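Arsenite methyltransferase (Chlamydomonas reinhardtii, PDB 5EVJ) probably catalyses the stepwise methylation of trivalent arsenic, bound as its glutathione complex, using S-adenosylmethionine as methyl donor. Local coordinates at residues A101-G106 and D134-G139; T112-T117 and G148-L153; V200-R205 and A222-N227. The protein carries 15 engineered substitutions. All blocks are in the same frame, centred on the assembly; numbering follows the deposited sequence.

Interaction 1: residues A101-G106 and D134-G139; sequences AAKLVG and DKLGYG
The phenol of Y138 reaches the last helical turn of A101-G106 with its hydroxyl: OH donates to A102 O over 2.9 Å. The C=O...donor angle of 137° shows a bent approach, and A102 O lies at the edge of the ring, near its plane. The same OH lies close to G106 C (3.1 Å), a tight approach without a hydrogen bond. L136 supplies the apolar half. Its CD1 rests 3.8 Å from K103 CA and its CD2 3.8 Å from K103 CB; K103 CG, anti to the backbone N (chi1 177°), meets L136 CD2 at 3.8 Å, and K103 CD follows at 4.0 Å. Both segments lie at helix ends of the Rossmann-type methyltransferase fold: G106 and G137 are each the first residue after their helix, 96-104 or 128-135, to leave helical angles, with positive phi. Beyond this first shell, L136 CB sits 3.8 Å above the Y138 ring plane, over the ring centre, and so covers one face of the phenol. A102 O also accepts from N142 ND2, so two donors grip this carbonyl. Y131 touches both K103 and L136, and E107 touches Y138 while accepting from G139 N.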
# COMPACT_ATOMS: atom_id res chain seq x y z
N ALA A 101 4.02 11.01 4.76
CA ALA A 101 3.07 11.27 3.65
C ALA A 101 2.69 12.78 3.56
O ALA A 101 2.59 13.37 2.46
CB ALA A 101 1.85 10.41 3.86
N ALA A 102 2.47 13.38 4.74
CA ALA A 102 2.05 14.76 4.87
C ALA A 102 3.06 15.60 4.10
O ALA A 102 2.68 16.52 3.40
CB ALA A 102 2.05 15.14 6.32
N LYS A 103 4.32 15.23 4.17
CA LYS A 103 5.32 15.93 3.35
C LYS A 103 5.19 15.62 1.87
O LYS A 103 5.19 16.51 0.98
CB LYS A 103 6.73 15.56 3.76
CG LYS A 103 7.70 16.26 2.81
CD LYS A 103 9.16 16.04 3.14
CE LYS A 103 10.03 17.01 2.34
NZ LYS A 103 9.80 16.88 0.85
N LEU A 104 5.10 14.33 1.57
CA LEU A 104 5.23 13.97 0.14
C LEU A 104 4.03 14.32 -0.66
O LEU A 104 4.12 14.37 -1.89
CB LEU A 104 5.60 12.46 -0.06
CG LEU A 104 7.03 12.10 0.36
CD1 LEU A 104 7.28 10.64 0.05
CD2 LEU A 104 8.04 12.96 -0.38
N VAL A 105 2.87 14.50 0.00
CA VAL A 105 1.73 15.02 -0.77
C VAL A 105 1.73 16.52 -0.97
O VAL A 105 0.80 17.07 -1.65
CB VAL A 105 0.34 14.68 -0.17
CG1 VAL A 105 0.22 13.16 -0.08
CG2 VAL A 105 0.16 15.34 1.19
N GLY A 106 2.72 17.21 -0.38
CA GLY A 106 2.67 18.69 -0.49
C GLY A 106 1.58 19.39 0.32
O GLY A 106 0.69 18.77 0.97
N ASP A 134 7.61 24.41 10.88
CA ASP A 134 9.06 24.60 10.78
C ASP A 134 9.71 23.65 9.82
O ASP A 134 10.60 24.08 9.11
CB ASP A 134 9.80 24.39 12.11
CG ASP A 134 8.92 24.54 13.32
OD1 ASP A 134 7.97 25.37 13.30
OD2 ASP A 134 9.21 23.84 14.32
N LYS A 135 9.31 22.37 9.82
CA LYS A 135 9.98 21.43 8.93
C LYS A 135 9.45 21.47 7.51
O LYS A 135 10.22 21.43 6.56
CB LYS A 135 9.99 20.01 9.50
CG LYS A 135 10.83 19.90 10.77
CD LYS A 135 12.20 20.54 10.55
CE LYS A 135 13.21 20.11 11.60
NZ LYS A 135 12.73 20.61 12.90
N LEU A 136 8.15 21.54 7.34
CA LEU A 136 7.67 21.51 5.96
C LEU A 136 7.46 22.92 5.40
O LEU A 136 7.32 23.09 4.20
CB LEU A 136 6.40 20.64 5.79
CG LEU A 136 6.54 19.22 6.42
CD1 LEU A 136 5.28 18.36 6.22
CD2 LEU A 136 7.80 18.53 5.90
N GLY A 137 7.48 23.93 6.28
CA GLY A 137 7.18 25.30 5.87
C GLY A 137 5.73 25.45 5.38
O GLY A 137 5.49 26.28 4.56
N TYR A 138 4.77 24.65 5.87
CA TYR A 138 3.37 24.88 5.47
C TYR A 138 2.75 25.93 6.37
O TYR A 138 3.15 26.06 7.54
CB TYR A 138 2.50 23.64 5.59
CG TYR A 138 2.85 22.43 4.76
CD1 TYR A 138 3.69 22.53 3.63
CD2 TYR A 138 2.28 21.19 5.06
CE1 TYR A 138 4.02 21.42 2.85
CE2 TYR A 138 2.59 20.06 4.31
CZ TYR A 138 3.45 20.17 3.21
OH TYR A 138 3.73 19.05 2.50
N GLY A 139 1.74 26.62 5.86
CA GLY A 139 0.90 27.48 6.70
C GLY A 139 0.37 26.78 7.93
O GLY A 139 0.48 27.28 9.03

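Interaction 2: residues T112-T117 and G148-L153; sequences TGVDMT and GEIEYL
With CG1 anti to the backbone N (chi1 175°), V114 directs this methyl at the backbone of G148, where CG1 lies 3.9 Å from G148 CA. A beta carbon placed on G148 would lie 3.1 Å from V114 CG1, so the fit is tight. The same methyl reaches I150 CG2 at 4.3 Å, a looser apolar contact. G148 N donates to D115 O at 2.7 Å, and M116 CA approaches G148 O at 3.4 Å as a CA-H...O contact, although M116 is poorly ordered. In the class I methyltransferase fold this place lies at the carboxyl ends of two neighbouring parallel strands, 110-115 and 143-147, the end of the sheet at which relatives bind S-adenosylmethionine. The D115 side chain turns from G148-L153 and organises its own strand end: OD1 accepts from T117 N at 2.9 Å through its anti lone pair, closing an Asx turn, and takes a weak bond from M116 N. Its other oxygen, OD2, accepts from G93 N, in a glycine-rich sequence that resembles the Rossmann type. L158 and I146 also touch V114, while L90 and V171 touch I150.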
# COMPACT_ATOMS: atom_id res chain seq x y z
N THR A 112 -5.08 11.63 6.57
CA THR A 112 -5.86 11.24 7.69
C THR A 112 -5.24 9.96 8.31
O THR A 112 -4.93 8.98 7.62
CB THR A 112 -7.30 11.00 7.27
OG1 THR A 112 -7.87 12.21 6.74
CG2 THR A 112 -8.16 10.50 8.44
N GLY A 113 -5.06 9.97 9.62
CA GLY A 113 -4.53 8.79 10.33
C GLY A 113 -5.60 8.29 11.31
O GLY A 113 -6.26 9.09 12.01
N VAL A 114 -5.81 6.97 11.32
CA VAL A 114 -6.77 6.34 12.19
C VAL A 114 -5.99 5.44 13.09
O VAL A 114 -5.26 4.60 12.60
CB VAL A 114 -7.75 5.44 11.43
CG1 VAL A 114 -8.65 4.71 12.40
CG2 VAL A 114 -8.62 6.26 10.50
N ASP A 115 -6.07 5.64 14.40
CA ASP A 115 -5.54 4.61 15.30
C ASP A 115 -6.46 4.19 16.43
O ASP A 115 -7.48 4.84 16.69
CB ASP A 115 -4.14 4.91 15.80
CG ASP A 115 -3.38 3.59 16.23
OD1 ASP A 115 -3.56 3.16 17.39
OD2 ASP A 115 -2.62 3.01 15.43
N MET A 116 -6.13 3.05 17.04
CA MET A 116 -7.00 2.41 18.01
C MET A 116 -6.70 2.97 19.41
O MET A 116 -7.62 3.06 20.25
CB MET A 116 -6.82 0.89 17.96
CG MET A 116 -7.87 0.11 18.76
SD MET A 116 -7.33 -1.49 19.43
CE MET A 116 -6.28 -1.09 20.84
N THR A 117 -5.44 3.37 19.62
CA THR A 117 -4.87 3.77 20.93
C THR A 117 -4.66 5.30 21.17
O THR A 117 -3.80 5.91 20.53
CB THR A 117 -3.54 3.02 21.11
OG1 THR A 117 -3.79 1.66 20.79
CG2 THR A 117 -3.02 3.07 22.54
N GLY A 148 -10.10 5.36 16.16
CA GLY A 148 -11.02 4.44 15.47
C GLY A 148 -10.56 3.03 15.35
O GLY A 148 -9.45 2.70 15.71
N GLU A 149 -11.43 2.19 14.82
CA GLU A 149 -11.03 0.88 14.44
C GLU A 149 -10.89 0.75 12.94
O GLU A 149 -11.85 0.99 12.17
CB GLU A 149 -12.03 -0.14 14.90
CG GLU A 149 -12.02 -0.39 16.41
CD GLU A 149 -13.30 -1.13 16.80
OE1 GLU A 149 -14.41 -0.61 16.53
OE2 GLU A 149 -13.19 -2.25 17.35
N ILE A 150 -9.72 0.28 12.53
CA ILE A 150 -9.49 0.11 11.09
C ILE A 150 -10.54 -0.71 10.39
O ILE A 150 -10.76 -0.46 9.21
CB ILE A 150 -8.05 -0.23 10.73
CG1 ILE A 150 -7.62 -1.57 11.34
CG2 ILE A 150 -7.09 0.91 11.14
CD1 ILE A 150 -6.19 -1.85 10.96
N GLU A 151 -11.29 -1.56 11.13
CA GLU A 151 -12.41 -2.37 10.56
C GLU A 151 -13.65 -1.58 10.27
O GLU A 151 -14.57 -2.11 9.62
CB GLU A 151 -12.85 -3.53 11.50
CG GLU A 151 -11.75 -4.59 11.83
CD GLU A 151 -10.58 -4.03 12.62
OE1 GLU A 151 -10.72 -2.95 13.23
OE2 GLU A 151 -9.51 -4.66 12.66
N TYR A 152 -13.74 -0.35 10.80
CA TYR A 152 -15.03 0.40 10.83
C TYR A 152 -14.88 1.84 10.38
O TYR A 152 -15.35 2.78 11.03
CB TYR A 152 -15.74 0.30 12.21
CG TYR A 152 -16.33 -1.08 12.44
CD1 TYR A 152 -17.57 -1.43 11.86
CD2 TYR A 152 -15.65 -2.03 13.17
CE1 TYR A 152 -18.08 -2.71 11.99
CE2 TYR A 152 -16.15 -3.32 13.36
CZ TYR A 152 -17.36 -3.65 12.76
OH TYR A 152 -17.91 -4.93 12.91
N LEU A 153 -14.29 2.02 9.21
CA LEU A 153 -14.08 3.36 8.73
C LEU A 153 -15.37 4.12 8.68
O LEU A 153 -15.35 5.32 8.83
CB LEU A 153 -13.38 3.33 7.38
CG LEU A 153 -12.03 2.60 7.39
CD1 LEU A 153 -11.31 2.79 6.07
CD2 LEU A 153 -11.16 3.05 8.53

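Interaction 3: residues V200-R205 and A222-N227; sequences VYVDRR and AGALYN
Backbone hydrogen bonds pair V202 with the chain around Y226: V202 N donates to L225 O at 2.8 Å and N227 N to V202 O at 2.8 Å, a single parallel bridge that pairs this loop, just before helix 227-237, with the last residue of strand 193-202. A water extends the pairing, donating to V200 O and accepting from L225 N. Apolar contact centres on A224, whose CB meets V202 CG2 at 3.9 Å. Y226 CG is anti to the backbone N (chi1 174°), which sets it against R204 C; the ring lies by the turn after the strand, its CE1 3.2 Å from D203 O, and its OH is hydrogen-bonded to N228 ND2. The guanidinium of R205 meets the ring with its own face toward CE2, the planes 86° apart. An alanine at Y226 would keep CB against R205 but would probably open a gap beside the D203 carbonyl and leave N228 without its phenol partner. Among charged groups, R204 grips D203 side-on, NE to OD1 at 2.9 Å and NH1 to OD2, while R205 NE pairs with D229. Since each arginine has a carboxylate partner and main-chain atoms bond across, the register rests mainly on the backbone.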
# COMPACT_ATOMS: atom_id res chain seq x y z
N VAL A 200 3.19 -8.67 6.73
CA VAL A 200 3.96 -9.92 6.71
C VAL A 200 3.10 -11.08 6.22
O VAL A 200 1.96 -11.24 6.62
CB VAL A 200 4.55 -10.20 8.09
CG1 VAL A 200 5.18 -11.58 8.10
CG2 VAL A 200 5.59 -9.15 8.42
N TYR A 201 3.64 -11.87 5.32
CA TYR A 201 2.92 -13.05 4.78
C TYR A 201 3.78 -14.30 4.90
O TYR A 201 5.02 -14.20 5.15
CB TYR A 201 2.56 -12.81 3.29
CG TYR A 201 1.69 -11.58 3.16
CD1 TYR A 201 2.27 -10.31 3.02
CD2 TYR A 201 0.28 -11.67 3.25
CE1 TYR A 201 1.49 -9.17 2.97
CE2 TYR A 201 -0.51 -10.50 3.21
CZ TYR A 201 0.13 -9.27 3.07
OH TYR A 201 -0.59 -8.11 2.98
N VAL A 202 3.16 -15.46 4.60
CA VAL A 202 3.86 -16.75 4.56
C VAL A 202 3.75 -17.43 3.19
O VAL A 202 2.80 -17.19 2.45
CB VAL A 202 3.26 -17.71 5.61
CG1 VAL A 202 4.21 -18.91 5.90
CG2 VAL A 202 2.93 -16.95 6.87
N ASP A 203 4.69 -18.33 2.87
CA ASP A 203 4.64 -19.00 1.61
C ASP A 203 3.72 -20.22 1.69
O ASP A 203 3.48 -20.84 0.68
CB ASP A 203 6.02 -19.39 1.08
CG ASP A 203 6.64 -20.58 1.87
OD1 ASP A 203 6.26 -20.83 3.03
OD2 ASP A 203 7.52 -21.25 1.34
N ARG A 204 3.17 -20.52 2.86
CA ARG A 204 2.23 -21.63 3.04
C ARG A 204 1.31 -21.34 4.23
O ARG A 204 1.60 -20.46 5.02
CB ARG A 204 3.06 -22.92 3.33
CG ARG A 204 3.76 -22.93 4.69
CD ARG A 204 4.85 -23.97 4.70
NE ARG A 204 5.92 -23.61 3.74
CZ ARG A 204 6.88 -24.45 3.33
NH1 ARG A 204 7.79 -24.01 2.44
NH2 ARG A 204 6.95 -25.73 3.82
N ARG A 205 0.24 -22.08 4.39
CA ARG A 205 -0.66 -21.93 5.56
C ARG A 205 -0.03 -22.41 6.85
O ARG A 205 0.47 -23.52 6.91
CB ARG A 205 -1.98 -22.71 5.37
CG ARG A 205 -2.84 -22.11 4.27
CD ARG A 205 -4.05 -22.97 3.92
NE ARG A 205 -4.68 -22.48 2.68
CZ ARG A 205 -4.96 -23.20 1.59
NH1 ARG A 205 -4.82 -24.55 1.55
NH2 ARG A 205 -5.45 -22.58 0.55
N ALA A 222 2.22 -14.93 13.85
CA ALA A 222 0.98 -15.66 13.99
C ALA A 222 -0.10 -14.81 13.32
O ALA A 222 -0.09 -13.56 13.43
CB ALA A 222 0.66 -15.88 15.46
N GLY A 223 -1.02 -15.44 12.59
CA GLY A 223 -2.02 -14.65 11.84
C GLY A 223 -1.54 -13.96 10.55
O GLY A 223 -2.35 -13.34 9.87
N ALA A 224 -0.24 -14.05 10.23
CA ALA A 224 0.26 -13.80 8.89
C ALA A 224 -0.33 -14.91 8.02
O ALA A 224 -0.23 -16.08 8.37
CB ALA A 224 1.77 -13.84 8.86
N LEU A 225 -0.99 -14.52 6.92
CA LEU A 225 -1.60 -15.44 5.97
C LEU A 225 -0.62 -15.96 4.90
O LEU A 225 0.38 -15.30 4.53
CB LEU A 225 -2.74 -14.71 5.21
CG LEU A 225 -4.12 -14.42 5.86
CD1 LEU A 225 -5.17 -14.02 4.84
CD2 LEU A 225 -4.71 -15.59 6.63
N TYR A 226 -0.91 -17.19 4.45
CA TYR A 226 -0.44 -17.69 3.20
C TYR A 226 -0.68 -16.57 2.14
O TYR A 226 -1.81 -16.13 1.90
CB TYR A 226 -1.19 -18.99 2.88
CG TYR A 226 -0.88 -19.55 1.51
CD1 TYR A 226 0.40 -19.36 0.85
CD2 TYR A 226 -1.87 -20.28 0.83
CE1 TYR A 226 0.66 -19.90 -0.42
CE2 TYR A 226 -1.62 -20.81 -0.45
CZ TYR A 226 -0.40 -20.64 -1.07
OH TYR A 226 -0.30 -21.26 -2.33
N ASN A 227 0.38 -16.11 1.48
CA ASN A 227 0.14 -15.03 0.55
C ASN A 227 -1.00 -15.26 -0.45
O ASN A 227 -1.70 -14.30 -0.80
CB ASN A 227 1.43 -14.55 -0.16
CG ASN A 227 1.87 -15.45 -1.27
OD1 ASN A 227 2.22 -15.00 -2.35
ND2 ASN A 227 1.86 -16.73 -1.03
O HOH W 1 -0.92 -11.82 6.18

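All three contacts belong to the methyltransferase domain, yet none is a deep core contact. Interaction 2 lies at the surface, whereas interactions 1 and 3 are partly buried and sit on opposite sides of the chain's centre, about 36 Å apart between centres. Interactions 2 and 3 reach the same sheet through strands 110-115 and 193-202; interaction 1 instead joins two helix ends, one of them on the helix that precedes strand 110-115. Their chemistry differs accordingly. A side-chain hydroxyl crosses between the helix ends, while main-chain bonds cross at both strand ends, a single one in interaction 2 and a bridging pair in interaction 3, where arginines pair with carboxylates within or beside the segments and a water links the two backbones.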